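Local atomic coordinates of fiber (Bovine adenovirus 4, PDB entry 4UE0), a protein that forms the trimeric head of the viral fibre, the capsid spike through which the virus probably attaches to its host-cell receptor. Residues V65-Q77 with T82-Q94. Residues are numbered along the deposited sequence; the frame is centred on the assembly and turned at random.
Sequences VMDSPFYASCTQQ and TIKTYGVTISKKQ
Phe70 and Ile90 open a regular antiparallel ladder that runs through Ala72–Val88 and Cys74–Tyr86 to Gln76–Lys84, each of these pairs exchanging two backbone hydrogen bonds. The bond from Tyr86 N to Cys74 O (2.8 Å) is almost straight, 176° at the hydrogen, whereas that from Phe70 N to Ile90 O, at the start of strand 70-77, is more bent. In the intervening non-hydrogen-bonded pairs, CA-H groups lean on the same carbonyls, as Ser73 CA does on Tyr86 O (3.1 Å).

On the face of Phe70, Ala72, Cys74 and Gln76 the packing is largely apolar: Ile90 CD1 rests against Phe70 CB (3.8 Å), and Cys74 SG touches both Val88 CG2 (3.7 Å) and Tyr86 CB, oblique to that tyrosine's ring. The side chains of Phe70 and Ile90 pack on strands 34-40 and 114-120 of the other sheet, forming part of the core of the sandwich. Gln76, with CG beside its own backbone N and an extended chain beyond, brings OE1 to 2.6 Å from Tyr86 OH, amide and ring planes 65° apart. OE1 takes its main hydrogen bond from Glu106 N, and NE2 gives one to Ile109 O; the Tyr86 OH contact is a weak addition.

The opposite face meets other subunits. Tyr71, its CG anti to the backbone N (chi1 176°), sweeps its ring across the neighbouring strand until CE1 lies 3.7 Å from Gly87 CA, a residue without a side chain to obstruct it. Its OH then hydrogen-bonds Thr75 OG1 of a second subunit, while Thr75 OG1 is in turn hydrogen-bonded with Tyr71 OH of the third subunit. Further along, Ile83 CD1 packs on Gln77 CB (3.6 Å). One hairpin thus divides its chemistry by face, with apolar groups and a buried amide turned inward and a Tyr71–Thr75 hydrogen bond repeated from subunit to subunit round the trimer.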
# COMPACT_ATOMS: atom_id res chain seq x y z
N VAL A 65 -15.90 8.13 11.00
CA VAL A 65 -16.16 8.46 12.40
C VAL A 65 -15.35 9.67 12.81
O VAL A 65 -15.78 10.45 13.65
CB VAL A 65 -15.81 7.26 13.30
CG1 VAL A 65 -15.72 7.65 14.77
CG2 VAL A 65 -16.83 6.15 13.10
N MET A 66 -14.15 9.79 12.26
CA MET A 66 -13.24 10.85 12.66
C MET A 66 -13.49 12.10 11.83
O MET A 66 -14.03 12.03 10.70
CB MET A 66 -11.77 10.40 12.52
CG MET A 66 -11.41 9.13 13.30
SD MET A 66 -11.72 9.18 15.09
CE MET A 66 -10.25 10.02 15.70
N ASP A 67 -13.08 13.25 12.37
CA ASP A 67 -13.15 14.50 11.63
C ASP A 67 -12.16 14.54 10.44
O ASP A 67 -12.48 15.11 9.40
CB ASP A 67 -12.92 15.69 12.56
CG ASP A 67 -14.12 15.98 13.45
OD1 ASP A 67 -15.09 15.16 13.44
OD2 ASP A 67 -14.12 17.03 14.14
N SER A 68 -10.98 13.91 10.57
CA SER A 68 -10.00 13.93 9.48
C SER A 68 -10.46 13.07 8.31
O SER A 68 -10.92 11.93 8.51
CB SER A 68 -8.61 13.46 9.95
OG SER A 68 -7.91 14.53 10.56
N PRO A 69 -10.28 13.56 7.08
CA PRO A 69 -10.48 12.70 5.92
C PRO A 69 -9.41 11.61 5.88
O PRO A 69 -8.32 11.78 6.44
CB PRO A 69 -10.34 13.65 4.73
CG PRO A 69 -10.27 15.01 5.25
CD PRO A 69 -9.87 14.92 6.68
N PHE A 70 -9.73 10.54 5.17
CA PHE A 70 -8.72 9.56 4.82
C PHE A 70 -7.77 10.16 3.78
O PHE A 70 -8.21 10.88 2.89
CB PHE A 70 -9.36 8.31 4.25
CG PHE A 70 -10.18 7.53 5.23
CD1 PHE A 70 -11.54 7.76 5.38
CD2 PHE A 70 -9.62 6.49 5.96
CE1 PHE A 70 -12.29 7.03 6.28
CE2 PHE A 70 -10.38 5.75 6.84
CZ PHE A 70 -11.70 6.02 7.00
N TYR A 71 -6.48 9.83 3.91
CA TYR A 71 -5.48 10.29 2.94
C TYR A 71 -4.63 9.09 2.51
O TYR A 71 -4.02 8.41 3.32
CB TYR A 71 -4.57 11.42 3.53
CG TYR A 71 -3.49 11.79 2.56
CD1 TYR A 71 -3.79 12.45 1.35
CD2 TYR A 71 -2.21 11.36 2.75
CE1 TYR A 71 -2.84 12.66 0.39
CE2 TYR A 71 -1.23 11.58 1.79
CZ TYR A 71 -1.55 12.19 0.58
OH TYR A 71 -0.61 12.36 -0.40
N ALA A 72 -4.55 8.88 1.20
CA ALA A 72 -3.74 7.83 0.59
C ALA A 72 -3.08 8.37 -0.66
O ALA A 72 -3.21 9.55 -0.99
CB ALA A 72 -4.60 6.61 0.28
N SER A 73 -2.32 7.54 -1.37
CA SER A 73 -1.76 7.93 -2.65
C SER A 73 -1.93 6.81 -3.66
O SER A 73 -2.13 5.64 -3.30
CB SER A 73 -0.30 8.34 -2.57
OG SER A 73 0.51 7.20 -2.33
N CYS A 74 -1.86 7.18 -4.92
CA CYS A 74 -1.89 6.25 -6.02
C CYS A 74 -1.05 6.79 -7.14
O CYS A 74 -0.55 7.92 -7.07
CB CYS A 74 -3.34 5.99 -6.45
SG CYS A 74 -4.17 7.41 -7.15
N THR A 75 -0.88 5.99 -8.21
CA THR A 75 -0.06 6.40 -9.34
C THR A 75 -0.72 6.05 -10.66
O THR A 75 -1.60 5.19 -10.74
CB THR A 75 1.34 5.75 -9.31
OG1 THR A 75 1.24 4.34 -9.57
CG2 THR A 75 2.07 6.02 -7.99
N GLN A 76 -0.23 6.73 -11.69
CA GLN A 76 -0.41 6.30 -13.08
C GLN A 76 0.95 6.31 -13.78
O GLN A 76 1.81 7.13 -13.49
CB GLN A 76 -1.33 7.23 -13.86
CG GLN A 76 -2.77 7.19 -13.41
CD GLN A 76 -3.61 8.14 -14.21
OE1 GLN A 76 -3.34 9.35 -14.25
NE2 GLN A 76 -4.62 7.63 -14.91
N GLN A 77 1.12 5.36 -14.69
CA GLN A 77 2.31 5.27 -15.53
C GLN A 77 1.97 5.85 -16.88
O GLN A 77 1.09 5.35 -17.58
CB GLN A 77 2.73 3.82 -15.66
CG GLN A 77 3.93 3.61 -16.55
CD GLN A 77 4.45 2.21 -16.53
OE1 GLN A 77 4.58 1.62 -15.48
NE2 GLN A 77 4.78 1.69 -17.69
N THR A 82 7.16 7.67 -17.38
CA THR A 82 7.22 8.44 -16.15
C THR A 82 6.01 8.09 -15.26
O THR A 82 4.95 7.68 -15.75
CB THR A 82 7.24 9.96 -16.38
OG1 THR A 82 6.05 10.33 -17.06
CG2 THR A 82 8.43 10.37 -17.21
N ILE A 83 6.20 8.24 -13.96
CA ILE A 83 5.17 7.91 -12.97
C ILE A 83 4.67 9.18 -12.32
O ILE A 83 5.45 9.95 -11.81
CB ILE A 83 5.72 6.97 -11.89
CG1 ILE A 83 6.33 5.70 -12.53
CG2 ILE A 83 4.61 6.60 -10.92
CD1 ILE A 83 5.35 4.91 -13.39
N LYS A 84 3.35 9.37 -12.36
CA LYS A 84 2.71 10.46 -11.65
C LYS A 84 2.09 9.90 -10.39
O LYS A 84 1.36 8.91 -10.44
CB LYS A 84 1.61 11.13 -12.51
CG LYS A 84 0.93 12.31 -11.82
CD LYS A 84 1.63 13.64 -11.94
CE LYS A 84 0.61 14.75 -11.67
NZ LYS A 84 1.14 16.11 -11.96
N THR A 85 2.39 10.53 -9.26
CA THR A 85 1.80 10.18 -7.96
C THR A 85 0.72 11.20 -7.61
O THR A 85 0.92 12.40 -7.75
CB THR A 85 2.87 10.13 -6.88
OG1 THR A 85 3.87 9.19 -7.27
CG2 THR A 85 2.30 9.69 -5.55
N TYR A 86 -0.43 10.71 -7.18
CA TYR A 86 -1.58 11.51 -6.77
C TYR A 86 -1.90 11.29 -5.32
O TYR A 86 -1.91 10.14 -4.86
CB TYR A 86 -2.82 11.17 -7.58
CG TYR A 86 -2.62 11.25 -9.07
CD1 TYR A 86 -2.19 10.14 -9.78
CD2 TYR A 86 -2.88 12.41 -9.78
CE1 TYR A 86 -2.02 10.17 -11.14
CE2 TYR A 86 -2.69 12.46 -11.16
CZ TYR A 86 -2.28 11.34 -11.83
OH TYR A 86 -2.09 11.39 -13.21
N GLY A 87 -2.18 12.38 -4.62
CA GLY A 87 -2.78 12.29 -3.32
C GLY A 87 -4.27 12.04 -3.44
O GLY A 87 -4.91 12.57 -4.36
N VAL A 88 -4.82 11.21 -2.56
CA VAL A 88 -6.22 10.82 -2.57
C VAL A 88 -6.81 11.16 -1.20
O VAL A 88 -6.35 10.65 -0.19
CB VAL A 88 -6.39 9.32 -2.83
CG1 VAL A 88 -7.87 9.03 -3.03
CG2 VAL A 88 -5.58 8.85 -4.03
N THR A 89 -7.75 12.09 -1.18
CA THR A 89 -8.38 12.53 0.07
C THR A 89 -9.85 12.13 0.00
O THR A 89 -10.54 12.53 -0.94
CB THR A 89 -8.23 14.05 0.24
OG1 THR A 89 -6.82 14.39 0.26
CG2 THR A 89 -8.87 14.50 1.55
N ILE A 90 -10.29 11.34 0.97
CA ILE A 90 -11.64 10.81 0.96
C ILE A 90 -12.38 11.31 2.19
O ILE A 90 -11.98 11.10 3.32
CB ILE A 90 -11.69 9.28 0.94
CG1 ILE A 90 -10.73 8.69 -0.10
CG2 ILE A 90 -13.12 8.85 0.67
CD1 ILE A 90 -9.34 8.33 0.41
N SER A 91 -13.44 12.06 1.91
CA SER A 91 -14.22 12.79 2.92
C SER A 91 -15.72 12.50 2.74
O SER A 91 -16.13 12.00 1.69
CB SER A 91 -13.93 14.30 2.77
OG SER A 91 -14.24 14.80 1.49
N LYS A 92 -16.50 12.81 3.77
CA LYS A 92 -17.93 12.65 3.73
C LYS A 92 -18.60 13.95 4.20
O LYS A 92 -18.17 14.57 5.18
CB LYS A 92 -18.35 11.49 4.62
CG LYS A 92 -19.83 11.19 4.58
CD LYS A 92 -20.16 9.87 5.26
CE LYS A 92 -20.33 10.04 6.75
NZ LYS A 92 -21.56 10.82 7.08
N LYS A 93 -19.64 14.35 3.48
CA LYS A 93 -20.55 15.40 3.93
C LYS A 93 -21.96 14.83 3.73
O LYS A 93 -22.33 14.49 2.61
CB LYS A 93 -20.35 16.71 3.17
CG LYS A 93 -21.28 17.79 3.69
CD LYS A 93 -21.16 19.14 2.99
CE LYS A 93 -22.08 20.16 3.67
NZ LYS A 93 -22.38 21.41 2.90
N GLN A 94 -22.69 14.71 4.83
CA GLN A 94 -23.97 14.01 4.86
C GLN A 94 -23.71 12.61 4.34
O GLN A 94 -22.79 11.96 4.83
CB GLN A 94 -25.06 14.79 4.12
CG GLN A 94 -25.21 16.18 4.70
CD GLN A 94 -26.26 16.99 4.00
OE1 GLN A 94 -26.00 17.63 2.97
NE2 GLN A 94 -27.46 16.95 4.53